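PDB 4FD7: putative arylalkylamine N-Acetyltransferase 7 from Aedes aegypti, which probably transfers an acetyl group to an amine as a member of the GNAT family of coenzyme A-binding N-acetyltransferases. Local coordinates for residues W3-K8 with V33-E38; N102-A107 with R170-L175; D111-Q116 with A124-I129; A136-R141 with D145-A150. All coordinates share one frame; numbering follows the deposited sequence.

Overall arrangement
Contact 2 is the buried core piece, joining strand 98-108 to helix 172-179 through an arginine-asparagine bond, two waters and a little leucine packing. Contact 1, about 10 Å away between centres, ties the N-terminal arm to the end of strand 28-35 by a salt bridge; Trp3 of the arm also packs on Val106 of contact 2 and His146 of contact 4. Contacts 1, 2 and 4 reach the same antiparallel sheet; strands 98-108 of contact 2 and 146-155 of contact 4 are neighbours in it. Contact 4 is apolar and aromatic and partly buried. Contact 3 lies at the surface, on the loop after strand 98-108, where one tyrosine meets that loop.

Contact 1 (W3-K8 with V33-E38); sequences WTRSVK and VQDLPE
Arg5 and Asp35 approach from opposite directions and meet as an end-on, two-pronged salt bridge. NH1 of Arg5 donates to OD2 of Asp35 at 2.8 Å, and NH2 of Arg5 donates to OD1 of Asp35, also at 2.8 Å. The second bond is nearly straight, with an N-H...O angle of 172°, and OD1 lies in the guanidinium plane; OD2 is slightly tilted from it. The two flat groups are nevertheless not coplanar: their planes stand 57° apart, so both nitrogens reach the carboxylate oxygens from above its plane. The reach comes almost entirely from the arginine. Its CG lies anti to the backbone N (chi1 169°) and the chain continues extended to NE, spanning backbones whose closest CA atoms, those of Arg5 and Asp35, are 12.0 Å apart. These two residues alone make the contact.

Asp35 is buried, and its charge is shared with further donors: OD2 also accepts from the backbone N of Ser13, and OD1 from NE1 of Trp15. NH2 of Arg5 has a second acceptor in the backbone O of Arg85. Two bonds to separate oxygens fix the rotation of the guanidinium, while the several donors around the carboxylate would favour its ionised form. Just before it, Gln34 donates through NE2, in its own amide plane, to O of Asp35, 3.0 Å away. In the arm, Ser6 OG accepts from the backbone N of Lys8, forming an ST turn. A bidentate arginine-aspartate salt bridge with a buried carboxylate thus joins an irregular N-terminal arm to the end of strand 28-35 in the antiparallel sheet of a GNAT fold.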
# COMPACT_ATOMS: atom_id res chain seq x y z
N TRP A 3 -9.08 11.86 -11.73
CA TRP A 3 -10.06 10.89 -11.27
C TRP A 3 -10.51 11.28 -9.87
O TRP A 3 -9.71 11.68 -9.02
CB TRP A 3 -9.46 9.47 -11.30
CG TRP A 3 -10.44 8.34 -11.04
CD1 TRP A 3 -11.02 7.52 -11.97
CD2 TRP A 3 -10.91 7.90 -9.77
NE1 TRP A 3 -11.83 6.61 -11.35
CE2 TRP A 3 -11.79 6.82 -9.99
CE3 TRP A 3 -10.69 8.30 -8.45
CZ2 TRP A 3 -12.44 6.15 -8.96
CZ3 TRP A 3 -11.35 7.64 -7.42
CH2 TRP A 3 -12.20 6.58 -7.68
N THR A 4 -11.82 11.19 -9.64
CA THR A 4 -12.39 11.51 -8.33
C THR A 4 -13.41 10.43 -7.96
O THR A 4 -14.08 9.88 -8.83
CB THR A 4 -13.09 12.89 -8.36
OG1 THR A 4 -14.09 12.89 -9.38
CG2 THR A 4 -12.10 14.00 -8.66
N ARG A 5 -13.51 10.12 -6.67
CA ARG A 5 -14.50 9.18 -6.19
C ARG A 5 -15.85 9.87 -6.11
O ARG A 5 -15.95 10.96 -5.54
CB ARG A 5 -14.12 8.68 -4.79
CG ARG A 5 -15.23 7.89 -4.08
CD ARG A 5 -14.71 7.30 -2.77
NE ARG A 5 -15.79 6.72 -1.97
CZ ARG A 5 -15.62 5.82 -1.01
NH1 ARG A 5 -16.66 5.35 -0.34
NH2 ARG A 5 -14.40 5.40 -0.72
N SER A 6 -16.89 9.25 -6.67
CA SER A 6 -18.22 9.87 -6.65
C SER A 6 -18.79 9.97 -5.25
O SER A 6 -18.70 9.02 -4.47
CB SER A 6 -19.20 9.06 -7.50
OG SER A 6 -20.52 9.45 -7.19
N VAL A 7 -19.42 11.11 -4.94
CA VAL A 7 -19.97 11.35 -3.61
C VAL A 7 -21.19 10.49 -3.33
O VAL A 7 -21.64 10.38 -2.18
CB VAL A 7 -20.31 12.85 -3.39
CG1 VAL A 7 -19.06 13.73 -3.58
CG2 VAL A 7 -21.43 13.29 -4.33
N LYS A 8 -21.71 9.84 -4.37
CA LYS A 8 -22.90 9.01 -4.23
C LYS A 8 -22.59 7.61 -3.68
O LYS A 8 -23.49 6.92 -3.20
CB LYS A 8 -23.63 8.89 -5.56
CG LYS A 8 -23.67 10.20 -6.33
CD LYS A 8 -25.08 10.49 -6.82
CE LYS A 8 -25.06 11.48 -7.97
NZ LYS A 8 -26.05 11.07 -9.02
N VAL A 33 -12.80 -4.46 7.05
CA VAL A 33 -12.00 -3.50 6.29
C VAL A 33 -12.98 -2.49 5.69
O VAL A 33 -13.97 -2.87 5.06
CB VAL A 33 -11.22 -4.17 5.15
CG1 VAL A 33 -10.22 -3.16 4.54
CG2 VAL A 33 -10.50 -5.43 5.64
N GLN A 34 -12.71 -1.20 5.91
CA GLN A 34 -13.65 -0.16 5.50
C GLN A 34 -12.94 1.11 5.08
O GLN A 34 -11.73 1.25 5.29
CB GLN A 34 -14.59 0.18 6.66
CG GLN A 34 -13.88 0.73 7.90
CD GLN A 34 -14.83 1.44 8.85
OE1 GLN A 34 -15.43 0.82 9.73
NE2 GLN A 34 -14.96 2.74 8.69
N ASP A 35 -13.70 2.03 4.49
CA ASP A 35 -13.18 3.38 4.20
C ASP A 35 -12.62 3.97 5.48
O ASP A 35 -13.21 3.82 6.56
CB ASP A 35 -14.28 4.31 3.71
CG ASP A 35 -14.74 3.99 2.31
OD1 ASP A 35 -13.89 3.67 1.44
OD2 ASP A 35 -15.97 4.10 2.07
N LEU A 36 -11.48 4.64 5.37
CA LEU A 36 -10.86 5.30 6.52
C LEU A 36 -11.60 6.60 6.81
O LEU A 36 -11.60 7.50 5.97
CB LEU A 36 -9.39 5.60 6.21
CG LEU A 36 -8.66 6.41 7.28
CD1 LEU A 36 -8.46 5.57 8.54
CD2 LEU A 36 -7.31 6.93 6.76
N PRO A 37 -12.26 6.70 7.98
CA PRO A 37 -13.01 7.92 8.32
C PRO A 37 -12.08 9.11 8.44
O PRO A 37 -10.93 8.97 8.88
CB PRO A 37 -13.63 7.58 9.70
CG PRO A 37 -13.67 6.08 9.75
CD PRO A 37 -12.43 5.65 9.01
N GLU A 38 -12.56 10.29 8.06
CA GLU A 38 -11.72 11.48 8.11
C GLU A 38 -11.14 11.73 9.50
O GLU A 38 -9.97 12.07 9.64
CB GLU A 38 -12.48 12.70 7.60
CG GLU A 38 -12.88 12.61 6.12
CD GLU A 38 -12.25 13.71 5.27
OE1 GLU A 38 -11.53 14.55 5.86
OE2 GLU A 38 -12.47 13.73 4.03

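Contact 2 (N102-A107 with R170-L175); sequences NILDVA and RARIPL
Asn102 opens the contact by accepting a hydrogen bond from Arg172: NH2 of Arg172 lies 2.9 Å from OD1 of Asn102, with an N-H...O angle of 170°. The side chains cross at about a right angle. OD1 sits in the guanidinium plane, whereas the donor is tilted from the carbonyl plane of the amide. One water donates to the same OD1 of Asn102 and accepts from NE of Arg172; a second accepts from ND2 of Asn102 and, weakly, from NH2 of Arg172. ND2 also donates to the backbone O of Gly152, which helps set the amide's orientation.

Two residues on, Leu104 lays CD2 against the guanidinium, 3.6 Å from NH2 of Arg172. Its other methyl, CD1, is 4.2 Å from CD2 of Leu175, and the two leucine side chains lie antiparallel, alongside each other.

Arg172 reaches the strand on a chain extended from CG to NE, and its NH1 donates to the hydroxyls of Ser184 and Thr186. These partners of the buried guanidinium are neutral oxygens and waters, so its positive charge is probably stabilised in large part by dipoles and waters.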
# COMPACT_ATOMS: atom_id res chain seq x y z
N ASN A 102 -4.02 0.88 4.74
CA ASN A 102 -3.43 0.84 3.40
C ASN A 102 -3.76 2.19 2.81
O ASN A 102 -4.93 2.51 2.59
CB ASN A 102 -4.09 -0.26 2.56
CG ASN A 102 -3.17 -0.84 1.47
OD1 ASN A 102 -3.53 -1.83 0.83
ND2 ASN A 102 -2.02 -0.23 1.24
N ILE A 103 -2.74 3.02 2.60
CA ILE A 103 -2.96 4.33 2.00
C ILE A 103 -2.99 4.17 0.48
O ILE A 103 -2.02 3.72 -0.12
CB ILE A 103 -1.87 5.34 2.42
CG1 ILE A 103 -1.78 5.42 3.95
CG2 ILE A 103 -2.16 6.72 1.84
CD1 ILE A 103 -3.02 6.02 4.61
N LEU A 104 -4.12 4.53 -0.12
CA LEU A 104 -4.34 4.25 -1.53
C LEU A 104 -4.67 5.53 -2.30
O LEU A 104 -5.23 6.49 -1.73
CB LEU A 104 -5.52 3.27 -1.71
CG LEU A 104 -5.61 1.93 -0.96
CD1 LEU A 104 -6.86 1.19 -1.40
CD2 LEU A 104 -4.41 1.07 -1.18
N ASP A 105 -4.35 5.54 -3.58
CA ASP A 105 -4.93 6.56 -4.46
C ASP A 105 -5.09 6.01 -5.87
O ASP A 105 -4.83 4.84 -6.10
CB ASP A 105 -4.13 7.87 -4.43
CG ASP A 105 -2.76 7.75 -5.07
OD1 ASP A 105 -2.36 6.65 -5.52
OD2 ASP A 105 -2.06 8.79 -5.10
N VAL A 106 -5.52 6.84 -6.82
CA VAL A 106 -5.69 6.34 -8.18
C VAL A 106 -4.58 6.86 -9.09
O VAL A 106 -4.31 8.06 -9.15
CB VAL A 106 -7.09 6.67 -8.72
CG1 VAL A 106 -7.25 6.25 -10.19
CG2 VAL A 106 -8.15 5.99 -7.84
N ALA A 107 -3.89 5.93 -9.76
CA ALA A 107 -2.88 6.27 -10.75
C ALA A 107 -3.60 6.46 -12.08
O ALA A 107 -4.52 5.71 -12.41
CB ALA A 107 -1.84 5.18 -10.85
N ARG A 170 -7.77 -7.77 -0.13
CA ARG A 170 -8.91 -8.38 -0.77
C ARG A 170 -10.04 -7.37 -0.85
O ARG A 170 -10.83 -7.37 -1.81
CB ARG A 170 -9.37 -9.67 -0.06
CG ARG A 170 -10.24 -10.54 -0.97
CD ARG A 170 -10.94 -11.65 -0.18
NE ARG A 170 -9.98 -12.43 0.59
CZ ARG A 170 -9.26 -13.44 0.08
NH1 ARG A 170 -9.40 -13.79 -1.19
NH2 ARG A 170 -8.41 -14.10 0.86
N ALA A 171 -10.10 -6.48 0.14
CA ALA A 171 -11.09 -5.39 0.12
C ALA A 171 -11.03 -4.44 -1.09
O ALA A 171 -11.95 -3.64 -1.29
CB ALA A 171 -11.02 -4.59 1.42
N ARG A 172 -9.97 -4.51 -1.88
CA ARG A 172 -9.84 -3.64 -3.05
C ARG A 172 -10.86 -4.03 -4.11
O ARG A 172 -11.29 -3.20 -4.93
CB ARG A 172 -8.43 -3.73 -3.61
CG ARG A 172 -7.41 -2.94 -2.80
CD ARG A 172 -6.05 -2.98 -3.48
NE ARG A 172 -4.98 -2.56 -2.56
CZ ARG A 172 -3.72 -2.39 -2.93
NH1 ARG A 172 -3.35 -2.59 -4.19
NH2 ARG A 172 -2.83 -2.01 -2.03
N ILE A 173 -11.27 -5.29 -4.06
CA ILE A 173 -12.18 -5.83 -5.06
C ILE A 173 -13.55 -5.14 -5.00
O ILE A 173 -13.99 -4.57 -6.01
CB ILE A 173 -12.28 -7.38 -4.98
CG1 ILE A 173 -10.94 -8.02 -5.36
CG2 ILE A 173 -13.36 -7.88 -5.89
CD1 ILE A 173 -10.88 -9.51 -5.11
N PRO A 174 -14.24 -5.17 -3.84
CA PRO A 174 -15.51 -4.43 -3.86
C PRO A 174 -15.32 -2.91 -3.97
O PRO A 174 -16.16 -2.26 -4.58
CB PRO A 174 -16.17 -4.81 -2.52
CG PRO A 174 -15.07 -5.32 -1.66
CD PRO A 174 -14.04 -5.91 -2.58
N LEU A 175 -14.25 -2.36 -3.40
CA LEU A 175 -14.01 -0.91 -3.50
C LEU A 175 -13.90 -0.48 -4.97
O LEU A 175 -14.50 0.52 -5.37
CB LEU A 175 -12.75 -0.49 -2.73
CG LEU A 175 -12.28 0.96 -2.89
CD1 LEU A 175 -13.33 1.97 -2.42
CD2 LEU A 175 -10.96 1.19 -2.16
O HOH W 1 -6.08 -2.55 0.07
O HOH W 2 0.01 -1.82 -0.66

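Contact 3 (D111-Q116 with A124-I129)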
# COMPACT_ATOMS: atom_id res chain seq x y z
N ASP A 111 -0.60 11.10 -15.40
CA ASP A 111 0.30 11.45 -14.29
C ASP A 111 1.76 11.45 -14.71
O ASP A 111 2.25 10.49 -15.31
CB ASP A 111 0.14 10.48 -13.11
CG ASP A 111 -1.23 10.54 -12.47
OD1 ASP A 111 -1.99 11.49 -12.73
OD2 ASP A 111 -1.54 9.61 -11.70
N LYS A 112 2.47 12.51 -14.39
CA LYS A 112 3.87 12.57 -14.69
C LYS A 112 4.69 11.80 -13.66
O LYS A 112 5.76 11.35 -13.95
CB LYS A 112 4.34 14.02 -14.71
CG LYS A 112 3.65 14.90 -15.72
CD LYS A 112 2.29 15.34 -15.23
CE LYS A 112 1.31 15.47 -16.34
NZ LYS A 112 1.03 16.88 -16.70
N ASP A 113 4.18 11.68 -12.44
CA ASP A 113 4.93 11.09 -11.32
C ASP A 113 6.37 11.57 -11.30
O ASP A 113 7.30 10.77 -11.42
CB ASP A 113 4.89 9.58 -11.36
CG ASP A 113 3.49 9.04 -11.37
OD1 ASP A 113 2.78 9.19 -10.35
OD2 ASP A 113 3.11 8.43 -12.40
N ASN A 114 6.54 12.87 -11.18
CA ASN A 114 7.87 13.47 -11.11
C ASN A 114 8.05 14.14 -9.76
O ASN A 114 8.74 15.15 -9.64
CB ASN A 114 8.05 14.47 -12.25
CG ASN A 114 6.95 15.52 -12.29
OD1 ASN A 114 5.94 15.42 -11.59
ND2 ASN A 114 7.14 16.53 -13.13
N ALA A 115 7.40 13.56 -8.75
CA ALA A 115 7.41 14.17 -7.43
C ALA A 115 8.82 14.38 -6.90
O ALA A 115 9.71 13.55 -7.13
CB ALA A 115 6.60 13.34 -6.45
N GLN A 116 9.00 15.48 -6.19
CA GLN A 116 10.29 15.86 -5.64
C GLN A 116 10.23 15.97 -4.13
O GLN A 116 9.29 16.54 -3.57
CB GLN A 116 10.73 17.18 -6.24
CG GLN A 116 10.97 17.04 -7.71
CD GLN A 116 12.25 16.29 -8.00
OE1 GLN A 116 13.11 16.12 -7.12
NE2 GLN A 116 12.40 15.83 -9.24
N ALA A 124 14.95 8.41 -3.42
CA ALA A 124 15.38 7.13 -3.96
C ALA A 124 14.29 6.08 -3.86
O ALA A 124 14.07 5.32 -4.80
CB ALA A 124 16.64 6.65 -3.24
N ILE A 125 13.59 6.03 -2.74
CA ILE A 125 12.52 5.02 -2.63
C ILE A 125 11.42 5.27 -3.67
O ILE A 125 11.03 4.38 -4.45
CB ILE A 125 11.93 4.98 -1.23
CG1 ILE A 125 12.99 4.47 -0.25
CG2 ILE A 125 10.65 4.12 -1.19
CD1 ILE A 125 12.65 4.69 1.21
N TYR A 126 10.93 6.50 -3.69
CA TYR A 126 9.95 6.95 -4.66
C TYR A 126 10.35 6.64 -6.11
O TYR A 126 9.57 6.06 -6.87
CB TYR A 126 9.74 8.45 -4.49
CG TYR A 126 8.70 9.03 -5.40
CD1 TYR A 126 9.06 9.67 -6.58
CD2 TYR A 126 7.35 8.94 -5.08
CE1 TYR A 126 8.10 10.20 -7.42
CE2 TYR A 126 6.38 9.46 -5.93
CZ TYR A 126 6.77 10.09 -7.10
OH TYR A 126 5.83 10.63 -7.96
N ASP A 127 11.55 7.06 -6.49
CA ASP A 127 12.04 6.84 -7.85
C ASP A 127 12.24 5.35 -8.15
O ASP A 127 12.11 4.92 -9.29
CB ASP A 127 13.36 7.58 -8.07
CG ASP A 127 13.20 9.08 -8.04
OD1 ASP A 127 12.04 9.54 -8.07
OD2 ASP A 127 14.24 9.79 -7.98
N THR A 128 12.57 4.56 -7.13
CA THR A 128 12.69 3.11 -7.34
C THR A 128 11.35 2.49 -7.69
O THR A 128 11.21 1.76 -8.69
CB THR A 128 13.21 2.41 -6.08
OG1 THR A 128 14.52 2.90 -5.78
CG2 THR A 128 13.28 0.90 -6.30
N ILE A 129 10.35 2.78 -6.86
CA ILE A 129 9.00 2.29 -7.14
C ILE A 129 8.55 2.79 -8.50
O ILE A 129 7.97 2.06 -9.28
CB ILE A 129 8.00 2.75 -6.06
CG1 ILE A 129 8.32 2.10 -4.72
CG2 ILE A 129 6.57 2.43 -6.48
CD1 ILE A 129 7.94 2.97 -3.53
O HOH W 3 10.69 11.75 -9.36
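Tyr126 reaches from its helix to the loop 111-116 and lands with its phenolic end on Ala115. CB of Ala115 is 3.2 Å from OH of Tyr126 and 3.3 Å from its CZ, so the methyl sits tightly at the oxygen-bearing end of the ring, meeting it obliquely. The tyrosine's CG is anti to its own backbone N (chi1 -177°), a conformation that carries the ring out from the helix to the loop. There the backbone N of Ala115 donates a weak hydrogen bond to OH of Tyr126, 3.4 Å long.

Asp113 meets the same hydroxyl with its backbone and the root of its side chain: its CA is 3.5 Å and its CB 3.7 Å from OH of Tyr126. The aspartate crosses the tyrosine at about a right angle, with carboxylate and ring planes 56° apart. Asp113 has a left-handed backbone conformation, with positive phi and psi. Two residues on, Ala115 is extended, with CB directed toward the helix.

A water adds a second link, donating to O of Ala115 at 3.0 Å and to OD1 of Asp127 at 2.9 Å. Gln123 NE2 also donates to both of those oxygens, doubling the bridge.

This surface contact folds the loop that follows strand 98-108 back onto helix 120-136, into which the chain runs a few residues later. The ring of Phe117 also meets Tyr126, while Asp127 OD2 forms a salt bridge with Arg219 and Ile125 packs on helix 57-62.

Contact 4 (A136-R141 with D145-A150)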
# COMPACT_ATOMS: atom_id res chain seq x y z
N ALA A 136 6.47 -1.96 -15.43
CA ALA A 136 5.22 -2.72 -15.39
C ALA A 136 4.25 -2.35 -16.53
O ALA A 136 3.47 -3.20 -16.99
CB ALA A 136 4.54 -2.57 -14.04
N ASN A 137 4.27 -1.08 -16.95
CA ASN A 137 3.58 -0.67 -18.17
C ASN A 137 2.06 -0.97 -18.10
O ASN A 137 1.44 -1.38 -19.09
CB ASN A 137 4.23 -1.38 -19.35
CG ASN A 137 3.81 -0.82 -20.70
OD1 ASN A 137 3.34 0.32 -20.82
ND2 ASN A 137 4.01 -1.63 -21.74
N ILE A 138 1.48 -0.71 -16.94
CA ILE A 138 0.09 -1.10 -16.63
C ILE A 138 -0.97 -0.55 -17.61
O ILE A 138 -1.86 -1.30 -18.07
CB ILE A 138 -0.26 -0.71 -15.17
CG1 ILE A 138 0.66 -1.44 -14.18
CG2 ILE A 138 -1.71 -1.03 -14.87
CD1 ILE A 138 0.46 -2.98 -14.18
N PHE A 139 -0.87 0.73 -17.97
CA PHE A 139 -1.92 1.37 -18.76
C PHE A 139 -2.01 0.78 -20.15
O PHE A 139 -3.09 0.44 -20.61
CB PHE A 139 -1.70 2.88 -18.88
CG PHE A 139 -1.67 3.58 -17.56
CD1 PHE A 139 -2.84 3.79 -16.84
CD2 PHE A 139 -0.47 4.02 -17.02
CE1 PHE A 139 -2.81 4.44 -15.61
CE2 PHE A 139 -0.43 4.67 -15.79
CZ PHE A 139 -1.61 4.87 -15.08
N ASP A 140 -0.87 0.64 -20.82
CA ASP A 140 -0.86 0.05 -22.15
C ASP A 140 -1.13 -1.46 -22.14
O ASP A 140 -1.79 -1.97 -23.03
CB ASP A 140 0.45 0.34 -22.87
CG ASP A 140 0.56 1.79 -23.31
OD1 ASP A 140 -0.48 2.45 -23.47
OD2 ASP A 140 1.70 2.27 -23.51
N ARG A 141 -0.60 -2.16 -21.14
CA ARG A 141 -0.81 -3.60 -21.05
C ARG A 141 -2.27 -3.96 -20.87
O ARG A 141 -2.74 -4.96 -21.43
CB ARG A 141 0.02 -4.19 -19.91
CG ARG A 141 1.40 -4.61 -20.36
CD ARG A 141 2.19 -5.25 -19.24
NE ARG A 141 1.50 -6.39 -18.63
CZ ARG A 141 1.27 -6.50 -17.33
NH1 ARG A 141 1.67 -5.54 -16.50
NH2 ARG A 141 0.63 -7.57 -16.84
N ASP A 145 -6.96 3.67 -18.44
CA ASP A 145 -6.45 4.99 -18.12
C ASP A 145 -6.24 5.18 -16.62
O ASP A 145 -5.58 6.12 -16.20
CB ASP A 145 -7.40 6.06 -18.66
CG ASP A 145 -7.40 6.13 -20.17
OD1 ASP A 145 -6.36 5.80 -20.79
OD2 ASP A 145 -8.45 6.51 -20.74
N HIS A 146 -6.81 4.28 -15.81
CA HIS A 146 -6.69 4.41 -14.36
C HIS A 146 -6.49 3.07 -13.68
O HIS A 146 -6.93 2.03 -14.19
CB HIS A 146 -7.94 5.07 -13.77
CG HIS A 146 -8.40 6.29 -14.51
ND1 HIS A 146 -7.75 7.50 -14.41
CD2 HIS A 146 -9.44 6.48 -15.35
CE1 HIS A 146 -8.38 8.39 -15.16
NE2 HIS A 146 -9.40 7.80 -15.74
N TYR A 147 -5.83 3.09 -12.52
CA TYR A 147 -5.82 1.92 -11.63
C TYR A 147 -5.60 2.29 -10.16
O TYR A 147 -4.97 3.28 -9.85
CB TYR A 147 -4.80 0.87 -12.06
CG TYR A 147 -3.33 1.26 -11.95
CD1 TYR A 147 -2.63 1.13 -10.75
CD2 TYR A 147 -2.64 1.70 -13.07
CE1 TYR A 147 -1.28 1.45 -10.67
CE2 TYR A 147 -1.30 2.01 -13.00
CZ TYR A 147 -0.62 1.89 -11.80
OH TYR A 147 0.72 2.21 -11.75
N LEU A 148 -6.12 1.47 -9.26
CA LEU A 148 -5.98 1.71 -7.83
C LEU A 148 -4.56 1.33 -7.39
O LEU A 148 -4.17 0.18 -7.50
CB LEU A 148 -6.98 0.87 -7.04
CG LEU A 148 -6.98 1.13 -5.54
CD1 LEU A 148 -7.33 2.58 -5.24
CD2 LEU A 148 -7.96 0.18 -4.84
N ASN A 149 -3.82 2.31 -6.89
CA ASN A 149 -2.45 2.14 -6.45
C ASN A 149 -2.36 2.39 -4.95
O ASN A 149 -3.35 2.81 -4.32
CB ASN A 149 -1.56 3.13 -7.19
CG ASN A 149 -0.07 2.79 -7.11
OD1 ASN A 149 0.34 1.76 -6.56
ND2 ASN A 149 0.74 3.66 -7.69
N ALA A 150 -1.17 2.17 -4.40
CA ALA A 150 -0.97 2.26 -2.96
C ALA A 150 0.40 2.80 -2.62
O ALA A 150 1.35 2.66 -3.39
CB ALA A 150 -1.13 0.90 -2.33
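Ile138 and Phe139 close on Tyr147 from the start of helix 138-142. The branch methyl CG2 of Ile138 touches CD2 of Tyr147 at 3.4 Å, the two side chains crossing at about a right angle. Beside it, CE2 of Tyr147 lies over one face of the Phe139 ring, 3.5 Å from CZ of Phe139. The rings pair obliquely, with centroids 5.2 Å apart and planes at 41°. Tyr147 holds its CG between the backbone N and the carbonyl carbon (chi1 67°), turning the ring from the strand toward the helix; its hydroxyl is hydrogen-bonded to the hydroxyl of Tyr232. Ile138 also packs on Leu183, which continues the apolar patch to the next strand.

This is a short helix-to-strand connection, three residues between the segments, and the chain of this GNAT family protein passes from the helix into strand 146-155, which lies between strand 98-108 and, around Leu148, strand 183-188.

Toward solvent the packing thins. CE1 of Phe139 comes within 3.3 Å of O of Asp145, met obliquely, while N of His146 lies near the ring edge, 4.0 Å from the same CE1. CB of Asp145 and of His146 is directed away from the segment 136-141; OD1 of exposed Asp145 forms a salt bridge with Arg109, and ND1 of His146 bonds to Ser108. Arg109 also forms a salt bridge with exposed Asp140 of the helix.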